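Local coordinates for protein phosphoribosylaminoimidazole carboxylase, ATPase subunit (Thermus thermophilus, PDB 3AW8) that probably catalyses the ATP-dependent carboxylation of 5-aminoimidazole ribonucleotide with bicarbonate to N5-carboxyaminoimidazole ribonucleotide in de novo purine biosynthesis, at residues V186-E192 / A285-L291; V242-E246 / E258-H264; L132-L136 / Q148-E154. All coordinates share one frame. Numbering follows the deposited sequence.

Contact 1: V186-E192 / A285-L291; sequences VRGRTGE and AVLGLPL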
loop_
_atom_site.group_PDB
_atom_site.type_symbol
_atom_site.label_atom_id
_atom_site.label_comp_id
_atom_site.label_asym_id
_atom_site.label_seq_id
_atom_site.Cartn_x
_atom_site.Cartn_y
_atom_site.Cartn_z
ATOM N N VAL A 186 -3.584 -19.404 3.349
ATOM C CA VAL A 186 -3.527 -18.764 4.648
ATOM C C VAL A 186 -4.560 -19.324 5.617
ATOM O O VAL A 186 -5.685 -19.650 5.239
ATOM C CB VAL A 186 -3.699 -17.232 4.498
ATOM C CG1 VAL A 186 -4.743 -16.930 3.446
ATOM C CG2 VAL A 186 -4.086 -16.610 5.830
ATOM N N ARG A 187 -4.156 -19.443 6.874
ATOM C CA ARG A 187 -5.030 -19.955 7.910
ATOM C C ARG A 187 -4.911 -19.061 9.132
ATOM O O ARG A 187 -3.829 -18.915 9.702
ATOM C CB ARG A 187 -4.634 -21.394 8.263
ATOM C CG ARG A 187 -5.500 -22.057 9.329
ATOM C CD ARG A 187 -5.164 -23.544 9.460
ATOM N NE ARG A 187 -5.922 -24.188 10.533
ATOM C CZ ARG A 187 -5.624 -24.100 11.826
ATOM N NH1 ARG A 187 -6.379 -24.714 12.719
ATOM N NH2 ARG A 187 -4.564 -23.413 12.226
ATOM N N GLY A 188 -6.032 -18.456 9.517
ATOM C CA GLY A 188 -6.054 -17.582 10.672
ATOM C C GLY A 188 -5.892 -18.312 11.995
ATOM O O GLY A 188 -5.918 -19.541 12.062
ATOM N N ARG A 189 -5.719 -17.538 13.058
ATOM C CA ARG A 189 -5.542 -18.090 14.389
ATOM C C ARG A 189 -6.854 -18.730 14.810
ATOM O O ARG A 189 -6.890 -19.643 15.637
ATOM C CB ARG A 189 -5.161 -16.970 15.359
ATOM C CG ARG A 189 -4.597 -17.444 16.677
ATOM C CD ARG A 189 -3.943 -16.297 17.427
ATOM N NE ARG A 189 -4.900 -15.265 17.812
ATOM C CZ ARG A 189 -4.561 -14.049 18.238
ATOM N NH1 ARG A 189 -3.278 -13.702 18.334
ATOM N NH2 ARG A 189 -5.507 -13.177 18.575
ATOM N N THR A 190 -7.934 -18.249 14.210
ATOM C CA THR A 190 -9.274 -18.734 14.500
ATOM C C THR A 190 -9.566 -20.090 13.867
ATOM O O THR A 190 -10.433 -20.826 14.332
ATOM C CB THR A 190 -10.307 -17.760 13.969
ATOM O OG1 THR A 190 -10.180 -17.687 12.541
ATOM C CG2 THR A 190 -10.091 -16.377 14.576
ATOM N N GLY A 191 -8.856 -20.404 12.792
ATOM C CA GLY A 191 -9.075 -21.659 12.108
ATOM C C GLY A 191 -9.567 -21.407 10.697
ATOM O O GLY A 191 -9.534 -22.300 9.848
ATOM N N GLU A 192 -10.033 -20.187 10.440
ATOM C CA GLU A 192 -10.519 -19.833 9.107
ATOM C C GLU A 192 -9.381 -19.990 8.108
ATOM O O GLU A 192 -8.213 -19.905 8.481
ATOM C CB GLU A 192 -11.027 -18.389 9.092
ATOM C CG GLU A 192 -11.279 -17.816 7.700
ATOM C CD GLU A 192 -11.714 -16.360 7.751
ATOM O OE1 GLU A 192 -11.507 -15.721 8.808
ATOM O OE2 GLU A 192 -12.249 -15.848 6.742
ATOM N N ALA A 285 -4.169 -13.067 9.794
ATOM C CA ALA A 285 -4.141 -14.426 10.310
ATOM C C ALA A 285 -3.519 -14.500 11.700
ATOM O O ALA A 285 -4.193 -14.862 12.661
ATOM C CB ALA A 285 -3.378 -15.329 9.367
ATOM N N VAL A 286 -2.242 -14.149 11.817
ATOM C CA VAL A 286 -1.560 -14.235 13.105
ATOM C C VAL A 286 -2.178 -13.353 14.176
ATOM O O VAL A 286 -1.885 -13.509 15.366
ATOM C CB VAL A 286 -0.054 -13.872 12.985
ATOM C CG1 VAL A 286 0.594 -14.693 11.878
ATOM C CG2 VAL A 286 0.115 -12.375 12.740
ATOM N N LEU A 287 -3.035 -12.428 13.762
ATOM C CA LEU A 287 -3.659 -11.510 14.709
ATOM C C LEU A 287 -5.026 -12.000 15.170
ATOM O O LEU A 287 -5.570 -11.502 16.150
ATOM C CB LEU A 287 -3.774 -10.114 14.079
ATOM C CG LEU A 287 -3.144 -8.927 14.824
ATOM C CD1 LEU A 287 -1.935 -9.367 15.618
ATOM C CD2 LEU A 287 -2.766 -7.850 13.815
ATOM N N GLY A 288 -5.569 -12.989 14.469
ATOM C CA GLY A 288 -6.867 -13.524 14.834
ATOM C C GLY A 288 -8.001 -12.707 14.253
ATOM O O GLY A 288 -9.131 -12.777 14.723
ATOM N N LEU A 289 -7.700 -11.914 13.234
ATOM C CA LEU A 289 -8.718 -11.099 12.593
ATOM C C LEU A 289 -9.275 -11.852 11.397
ATOM O O LEU A 289 -8.648 -12.782 10.893
ATOM C CB LEU A 289 -8.116 -9.779 12.117
ATOM C CG LEU A 289 -7.610 -8.836 13.202
ATOM C CD1 LEU A 289 -6.708 -7.778 12.585
ATOM C CD2 LEU A 289 -8.789 -8.195 13.906
ATOM N N PRO A 290 -10.476 -11.476 10.943
ATOM C CA PRO A 290 -11.090 -12.134 9.787
ATOM C C PRO A 290 -10.157 -11.990 8.583
ATOM O O PRO A 290 -9.602 -10.920 8.350
ATOM C CB PRO A 290 -12.383 -11.352 9.600
ATOM C CG PRO A 290 -12.730 -10.944 11.009
ATOM C CD PRO A 290 -11.402 -10.506 11.554
ATOM N N LEU A 291 -9.965 -13.063 7.831
ATOM C CA LEU A 291 -9.099 -13.013 6.666
ATOM C C LEU A 291 -9.774 -12.207 5.574
ATOM O O LEU A 291 -10.998 -12.152 5.503
ATOM C CB LEU A 291 -8.806 -14.425 6.171
ATOM C CG LEU A 291 -7.604 -15.139 6.792
ATOM C CD1 LEU A 291 -7.385 -14.714 8.233
ATOM C CD2 LEU A 291 -7.828 -16.639 6.685
#
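A beta turn meets the C-terminal end of a helix here, well away from the nucleotide site: the turn after strand 179-187 packs on the Schellman motif that ends helix 278-287. Within the turn, Gly-188 N donates to Glu-192 O (2.8 Å) and Gly-191 N to Gly-188 O (3.1 Å), while Thr-190 OG1 accepts from Glu-192 N (3.3 Å) in an ST turn. The backbones come closest at Gly-188 and Ala-285, whose CA atoms are 3.7 Å apart; a CB on Gly-188 would sit tight against Leu-291 CD1. Leu-291 gives up the most surface to the contact. Its CD2 lies 3.8 Å from Val-186 CG2, and the same Val-186 CG2 is 3.8 Å from Ala-285 CB, so the three side chains form a small apolar core. Two hydrogen bonds frame it: Arg-189 N to Ala-285 O (3.1 Å) and Leu-291 N to Glu-192 OE1 (3.2 Å, nearly straight). Ala-285 O also accepts from Gly-288 N (2.9 Å). Gly-288 has positive phi, and a side chain there would clash with Arg-189 NH2. The Arg-189 side chain lies across the helix end, with NH2 2.9 Å from Leu-287 O and NH1 3.3 Å from Val-286 O, but the angles are too poor for hydrogen bonds. Beyond the helix, Leu-289 and Pro-290 pack on Leu-316 and Lys-317 of the second subunit. The chemistry thus pairs a positive guanidinium with the carbonyl-rich helix end, an electrostatically favourable placement, and uses a carboxylate to satisfy a backbone amide beyond it.

Contact 2: V242-E246 / E258-H264; sequences VLALE and EMAPRVH. With AMP (adenosine monophosphate), chain C.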
loop_
_atom_site.group_PDB
_atom_site.type_symbol
_atom_site.label_atom_id
_atom_site.label_comp_id
_atom_site.label_asym_id
_atom_site.label_seq_id
_atom_site.Cartn_x
_atom_site.Cartn_y
_atom_site.Cartn_z
ATOM N N VAL A 242 0.479 -17.176 6.559
ATOM C CA VAL A 242 0.526 -17.532 5.155
ATOM C C VAL A 242 1.542 -18.631 4.898
ATOM O O VAL A 242 2.664 -18.600 5.397
ATOM C CB VAL A 242 0.835 -16.301 4.292
ATOM C CG1 VAL A 242 1.195 -16.720 2.863
ATOM C CG2 VAL A 242 -0.383 -15.385 4.290
ATOM N N LEU A 243 1.119 -19.611 4.112
ATOM C CA LEU A 243 1.944 -20.756 3.769
ATOM C C LEU A 243 2.077 -20.792 2.243
ATOM O O LEU A 243 1.095 -20.608 1.528
ATOM C CB LEU A 243 1.256 -22.014 4.319
ATOM C CG LEU A 243 1.848 -23.419 4.244
ATOM C CD1 LEU A 243 1.339 -24.104 3.008
ATOM C CD2 LEU A 243 3.359 -23.359 4.280
ATOM N N ALA A 244 3.293 -20.996 1.746
ATOM C CA ALA A 244 3.527 -21.042 0.308
ATOM C C ALA A 244 3.962 -22.436 -0.128
ATOM O O ALA A 244 5.000 -22.948 0.302
ATOM C CB ALA A 244 4.582 -20.016 -0.089
ATOM N N LEU A 245 3.153 -23.038 -0.992
ATOM C CA LEU A 245 3.415 -24.371 -1.510
ATOM C C LEU A 245 3.763 -24.314 -2.993
ATOM O O LEU A 245 3.000 -23.788 -3.802
ATOM C CB LEU A 245 2.181 -25.250 -1.302
ATOM C CG LEU A 245 2.188 -26.283 -0.169
ATOM C CD1 LEU A 245 3.024 -25.790 0.999
ATOM C CD2 LEU A 245 0.746 -26.581 0.248
ATOM N N GLU A 246 4.924 -24.853 -3.340
ATOM C CA GLU A 246 5.373 -24.886 -4.723
ATOM C C GLU A 246 5.246 -26.294 -5.292
ATOM O O GLU A 246 5.701 -27.257 -4.681
ATOM C CB GLU A 246 6.824 -24.426 -4.818
ATOM C CG GLU A 246 6.980 -22.924 -4.789
ATOM C CD GLU A 246 8.405 -22.483 -5.054
ATOM O OE1 GLU A 246 9.221 -22.526 -4.111
ATOM O OE2 GLU A 246 8.709 -22.103 -6.211
ATOM N N GLU A 258 8.492 -27.604 -2.929
ATOM C CA GLU A 258 8.965 -26.878 -1.744
ATOM C C GLU A 258 7.856 -26.175 -0.977
ATOM O O GLU A 258 6.816 -25.830 -1.537
ATOM C CB GLU A 258 9.976 -25.796 -2.132
ATOM C CG GLU A 258 11.395 -26.254 -2.331
ATOM C CD GLU A 258 12.340 -25.091 -2.584
ATOM O OE1 GLU A 258 12.166 -24.387 -3.605
ATOM O OE2 GLU A 258 13.255 -24.880 -1.758
ATOM N N MET A 259 8.100 -25.952 0.309
ATOM C CA MET A 259 7.155 -25.235 1.148
ATOM C C MET A 259 7.940 -24.165 1.903
ATOM O O MET A 259 9.095 -24.371 2.273
ATOM C CB MET A 259 6.442 -26.183 2.124
ATOM C CG MET A 259 7.246 -26.627 3.331
ATOM S SD MET A 259 6.464 -26.091 4.885
ATOM C CE MET A 259 5.301 -27.405 5.167
ATOM N N ALA A 260 7.325 -23.004 2.089
ATOM C CA ALA A 260 7.957 -21.900 2.807
ATOM C C ALA A 260 6.938 -21.419 3.835
ATOM O O ALA A 260 5.830 -21.023 3.479
ATOM C CB ALA A 260 8.319 -20.773 1.839
ATOM N N PRO A 261 7.296 -21.453 5.126
ATOM C CA PRO A 261 6.367 -21.013 6.171
ATOM C C PRO A 261 6.302 -19.495 6.267
ATOM O O PRO A 261 6.618 -18.927 7.316
ATOM C CB PRO A 261 6.953 -21.648 7.424
ATOM C CG PRO A 261 8.423 -21.527 7.174
ATOM C CD PRO A 261 8.565 -21.923 5.715
ATOM N N ARG A 262 5.864 -18.844 5.188
ATOM C CA ARG A 262 5.816 -17.390 5.172
ATOM C C ARG A 262 5.336 -16.820 3.840
ATOM O O ARG A 262 5.127 -17.549 2.861
ATOM C CB ARG A 262 7.219 -16.851 5.410
ATOM C CG ARG A 262 8.219 -17.439 4.408
ATOM C CD ARG A 262 9.571 -16.768 4.480
ATOM N NE ARG A 262 10.535 -17.380 3.565
ATOM C CZ ARG A 262 10.474 -17.318 2.231
ATOM N NH1 ARG A 262 9.488 -16.672 1.616
ATOM N NH2 ARG A 262 11.419 -17.895 1.507
ATOM N N VAL A 263 5.172 -15.502 3.814
ATOM C CA VAL A 263 4.787 -14.828 2.600
ATOM C C VAL A 263 5.891 -15.223 1.637
ATOM O O VAL A 263 7.031 -15.454 2.048
ATOM C CB VAL A 263 4.748 -13.318 2.791
ATOM C CG1 VAL A 263 3.488 -12.945 3.557
ATOM C CG2 VAL A 263 6.009 -12.846 3.529
ATOM N N HIS A 264 5.552 -15.302 0.358
ATOM C CA HIS A 264 6.499 -15.764 -0.642
ATOM C C HIS A 264 6.633 -14.810 -1.818
ATOM O O HIS A 264 5.710 -14.057 -2.124
ATOM C CB HIS A 264 6.036 -17.144 -1.116
ATOM C CG HIS A 264 7.068 -17.915 -1.867
ATOM N ND1 HIS A 264 7.087 -17.989 -3.242
ATOM C CD2 HIS A 264 8.109 -18.666 -1.434
ATOM C CE1 HIS A 264 8.093 -18.755 -3.624
ATOM N NE2 HIS A 264 8.728 -19.178 -2.548
HETATM P P AMP C . 15.442 -25.164 -5.244
HETATM O O1P AMP C . 14.651 -23.999 -4.766
HETATM O O2P AMP C . 14.516 -26.490 -5.222
HETATM O O3P AMP C . 16.715 -25.377 -4.281
HETATM O "O5'" AMP C . 15.971 -24.889 -6.756
HETATM C "C5'" AMP C . 14.830 -24.741 -7.623
HETATM C "C4'" AMP C . 15.290 -24.764 -9.094
HETATM O "O4'" AMP C . 15.852 -26.068 -9.459
HETATM C "C3'" AMP C . 14.122 -24.488 -10.058
HETATM O "O3'" AMP C . 14.541 -23.611 -11.112
HETATM C "C2'" AMP C . 13.700 -25.870 -10.576
HETATM O "O2'" AMP C . 13.295 -25.807 -11.950
HETATM C "C1'" AMP C . 14.939 -26.771 -10.369
HETATM N N9 AMP C . 14.545 -28.083 -9.798
HETATM C C8 AMP C . 14.459 -28.406 -8.467
HETATM N N7 AMP C . 14.084 -29.644 -8.320
HETATM C C5 AMP C . 13.903 -30.203 -9.534
HETATM C C6 AMP C . 13.509 -31.486 -10.000
HETATM N N6 AMP C . 13.210 -32.500 -9.105
HETATM N N1 AMP C . 13.432 -31.699 -11.334
HETATM C C2 AMP C . 13.717 -30.731 -12.218
HETATM N N3 AMP C . 14.092 -29.512 -11.819
HETATM C C4 AMP C . 14.196 -29.206 -10.507
#
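This is an antiparallel beta-hairpin pairing at the edge of the large sheet of the ATP-grasp domain, between strands 241-250 and 253-260, whose segments run at 167° with axes 4.8 Å apart. Ala-244 and Ala-260 form a hydrogen-bonded pair, with Ala-244 N to Ala-260 O at 3.1 Å and Ala-260 N to Ala-244 O at 2.9 Å. At Glu-246 and Glu-258, Glu-246 N to Glu-258 O is 2.8 Å, and the return bond is weak. Between them, Leu-245 CD1 packs on Met-259 CB (3.6 Å), on the face covered by Phe-104 of helix 97-107. Past the inverse gamma turn centred on Pro-261, the chain swings His-264 over the other face, where its CB is 3.4 Å from Ala-244 CB. That face also carries both glutamates, with Glu-246 OE1 3.5 Å from Glu-258 OE1 and Glu-258 OE1 2.8 Å from AMP O1P. So many acidic and phosphate oxygens together probably need a shared proton or positive charge; Arg-97, hydrogen-bonded to AMP, supplies one such charge, and the site is consistent with the metal binding expected of an ATP-grasp enzyme, though no metal is present here.

Contact 3: L132-L136 / Q148-E154; sequences LPALL and QALVRTE. With AMP (adenosine monophosphate), chain C.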
loop_
_atom_site.group_PDB
_atom_site.type_symbol
_atom_site.label_atom_id
_atom_site.label_comp_id
_atom_site.label_asym_id
_atom_site.label_seq_id
_atom_site.Cartn_x
_atom_site.Cartn_y
_atom_site.Cartn_z
ATOM N N LEU A 132 16.907 -41.788 -13.505
ATOM C CA LEU A 132 18.066 -41.096 -14.054
ATOM C C LEU A 132 17.707 -40.495 -15.408
ATOM O O LEU A 132 17.085 -41.153 -16.240
ATOM C CB LEU A 132 19.245 -42.059 -14.216
ATOM C CG LEU A 132 20.428 -41.862 -13.266
ATOM C CD1 LEU A 132 21.493 -42.915 -13.539
ATOM C CD2 LEU A 132 21.001 -40.469 -13.453
ATOM N N PRO A 133 18.084 -39.227 -15.642
ATOM C CA PRO A 133 18.811 -38.362 -14.706
ATOM C C PRO A 133 18.043 -38.092 -13.413
ATOM O O PRO A 133 16.921 -38.567 -13.227
ATOM C CB PRO A 133 19.034 -37.090 -15.523
ATOM C CG PRO A 133 19.178 -37.619 -16.916
ATOM C CD PRO A 133 18.040 -38.615 -16.982
ATOM N N ALA A 134 18.661 -37.330 -12.518
ATOM C CA ALA A 134 18.041 -36.994 -11.248
ATOM C C ALA A 134 18.872 -35.933 -10.542
ATOM O O ALA A 134 19.936 -35.540 -11.029
ATOM C CB ALA A 134 17.924 -38.239 -10.379
ATOM N N LEU A 135 18.381 -35.462 -9.401
ATOM C CA LEU A 135 19.101 -34.453 -8.639
ATOM C C LEU A 135 19.547 -34.969 -7.287
ATOM O O LEU A 135 18.873 -35.782 -6.654
ATOM C CB LEU A 135 18.246 -33.209 -8.417
ATOM C CG LEU A 135 17.821 -32.387 -9.626
ATOM C CD1 LEU A 135 16.737 -33.129 -10.392
ATOM C CD2 LEU A 135 17.311 -31.042 -9.146
ATOM N N LEU A 136 20.701 -34.478 -6.859
ATOM C CA LEU A 136 21.268 -34.840 -5.575
ATOM C C LEU A 136 21.511 -33.508 -4.886
ATOM O O LEU A 136 22.310 -32.697 -5.364
ATOM C CB LEU A 136 22.594 -35.575 -5.765
ATOM C CG LEU A 136 23.191 -36.243 -4.528
ATOM C CD1 LEU A 136 22.302 -37.409 -4.109
ATOM C CD2 LEU A 136 24.598 -36.726 -4.835
ATOM N N GLN A 148 23.298 -28.102 -4.424
ATOM C CA GLN A 148 22.639 -29.162 -5.188
ATOM C C GLN A 148 23.317 -29.356 -6.540
ATOM O O GLN A 148 24.100 -28.512 -6.979
ATOM C CB GLN A 148 21.150 -28.838 -5.394
ATOM C CG GLN A 148 20.855 -27.593 -6.226
ATOM C CD GLN A 148 19.363 -27.297 -6.320
ATOM O OE1 GLN A 148 18.584 -28.118 -6.805
ATOM N NE2 GLN A 148 18.962 -26.118 -5.855
ATOM N N ALA A 149 23.021 -30.471 -7.197
ATOM C CA ALA A 149 23.616 -30.755 -8.494
ATOM C C ALA A 149 22.847 -31.824 -9.259
ATOM O O ALA A 149 22.560 -32.903 -8.737
ATOM C CB ALA A 149 25.069 -31.183 -8.317
ATOM N N LEU A 150 22.508 -31.502 -10.503
ATOM C CA LEU A 150 21.790 -32.421 -11.370
ATOM C C LEU A 150 22.798 -33.451 -11.856
ATOM O O LEU A 150 23.954 -33.122 -12.110
ATOM C CB LEU A 150 21.195 -31.662 -12.558
ATOM C CG LEU A 150 20.557 -32.462 -13.699
ATOM C CD1 LEU A 150 19.517 -33.427 -13.153
ATOM C CD2 LEU A 150 19.922 -31.499 -14.692
ATOM N N VAL A 151 22.369 -34.700 -11.977
ATOM C CA VAL A 151 23.275 -35.743 -12.427
ATOM C C VAL A 151 22.629 -36.671 -13.442
ATOM O O VAL A 151 21.516 -37.160 -13.234
ATOM C CB VAL A 151 23.787 -36.575 -11.239
ATOM C CG1 VAL A 151 24.699 -37.677 -11.734
ATOM C CG2 VAL A 151 24.532 -35.680 -10.267
ATOM N N ARG A 152 23.343 -36.911 -14.541
ATOM C CA ARG A 152 22.862 -37.779 -15.610
ATOM C C ARG A 152 23.588 -39.123 -15.601
ATOM O O ARG A 152 22.956 -40.185 -15.594
ATOM C CB ARG A 152 23.073 -37.111 -16.972
ATOM C CG ARG A 152 22.580 -35.679 -17.062
ATOM C CD ARG A 152 22.586 -35.197 -18.502
ATOM N NE ARG A 152 22.194 -33.795 -18.616
ATOM C CZ ARG A 152 22.954 -32.773 -18.238
ATOM N NH1 ARG A 152 24.158 -32.988 -17.720
ATOM N NH2 ARG A 152 22.510 -31.533 -18.376
ATOM N N THR A 153 24.918 -39.066 -15.596
ATOM C CA THR A 153 25.747 -40.268 -15.615
ATOM C C THR A 153 25.621 -41.112 -14.353
ATOM O O THR A 153 25.712 -40.598 -13.241
ATOM C CB THR A 153 27.228 -39.913 -15.794
ATOM O OG1 THR A 153 27.345 -38.778 -16.660
ATOM C CG2 THR A 153 27.981 -41.087 -16.402
ATOM N N GLU A 154 25.424 -42.413 -14.539
ATOM C CA GLU A 154 25.292 -43.337 -13.423
ATOM C C GLU A 154 26.520 -43.199 -12.521
ATOM O O GLU A 154 26.472 -43.512 -11.333
ATOM C CB GLU A 154 25.171 -44.769 -13.956
ATOM C CG GLU A 154 24.271 -45.695 -13.140
ATOM C CD GLU A 154 24.938 -46.238 -11.889
ATOM O OE1 GLU A 154 24.282 -47.004 -11.150
ATOM O OE2 GLU A 154 26.116 -45.908 -11.646
HETATM P P AMP C . 15.442 -25.164 -5.244
HETATM O O1P AMP C . 14.651 -23.999 -4.766
HETATM O O2P AMP C . 14.516 -26.490 -5.222
HETATM O O3P AMP C . 16.715 -25.377 -4.281
HETATM O "O5'" AMP C . 15.971 -24.889 -6.756
HETATM C "C5'" AMP C . 14.830 -24.741 -7.623
HETATM C "C4'" AMP C . 15.290 -24.764 -9.094
HETATM O "O4'" AMP C . 15.852 -26.068 -9.459
HETATM C "C3'" AMP C . 14.122 -24.488 -10.058
HETATM O "O3'" AMP C . 14.541 -23.611 -11.112
HETATM C "C2'" AMP C . 13.700 -25.870 -10.576
HETATM O "O2'" AMP C . 13.295 -25.807 -11.950
HETATM C "C1'" AMP C . 14.939 -26.771 -10.369
HETATM N N9 AMP C . 14.545 -28.083 -9.798
HETATM C C8 AMP C . 14.459 -28.406 -8.467
HETATM N N7 AMP C . 14.084 -29.644 -8.320
HETATM C C5 AMP C . 13.903 -30.203 -9.534
HETATM C C6 AMP C . 13.509 -31.486 -10.000
HETATM N N6 AMP C . 13.210 -32.500 -9.105
HETATM N N1 AMP C . 13.432 -31.699 -11.334
HETATM C C2 AMP C . 13.717 -30.731 -12.218
HETATM N N3 AMP C . 14.092 -29.512 -11.819
HETATM C C4 AMP C . 14.196 -29.206 -10.507
#
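Leu-132, Leu-136 and Leu-135 lose the most surface where strand 134-138 pairs with strand 148-151 in an antiparallel hairpin. Leu-132 covers the outer end: its CD2 lies 2.9 Å from Arg-152 O, a tight approach, and its CD1 is 4.0 Å from Glu-154 CG. The cis peptide bond before Pro-133 follows, and Pro-133 CG meets Arg-152 CG at 3.9 Å. Further along, Leu-136 is held in a hydrogen-bonded pair with Ala-149, Leu-136 N to Ala-149 O at 3.1 Å and Ala-149 N to Leu-136 O at 3.0 Å. The pair Ala-134 and Val-151 repeats this, Ala-134 N to Val-151 O at 2.9 Å and Val-151 N to Ala-134 O at 2.7 Å. Leu-135 sits between them, opposite Leu-150 in a non-hydrogen-bonded pair, with Leu-135 CD1 3.9 Å from Leu-150 CD1. On this face Leu-135 CD2 comes within 3.5 Å of AMP C5, giving the adenine an apolar surface. At the start of strand 148-151, Gln-148 NE2 makes weak hydrogen bonds to AMP O3P (2.8 Å) and AMP O5' (3.4 Å). The hairpin therefore lines the nucleotide pocket of the ATP-grasp fold. Leu-135 and Leu-150 also touch Phe-174, whereas Leu-136 and Val-151 on the reverse face pack on Ala-160 of helix 154-161. Strand 148-151 is outermost in its four-stranded sheet, and strand 134-138 is flanked on its other side by strand 169-173.

From the N terminus, contact 3 closes first, a short hairpin in the small sheet of the ATP-grasp domain, complete before the other two begin. Contact 1 then opens at the end of strand 179-187 and closes 93 residues later, at the C-terminal end of helix 278-287; the whole of contact 2, another hairpin, falls within that span. Contacts 1 and 2 meet directly, Val-186 CB lying 3.8 Å from Val-242 CG2, because strands 179-187 and 241-250 are neighbours in the large sheet. Contacts 2 and 3 do not touch, their nearest atoms being about 7 Å apart, but both reach AMP, which lies between the two sheets. Contact 1 is about 41 Å from contact 3, centre to centre.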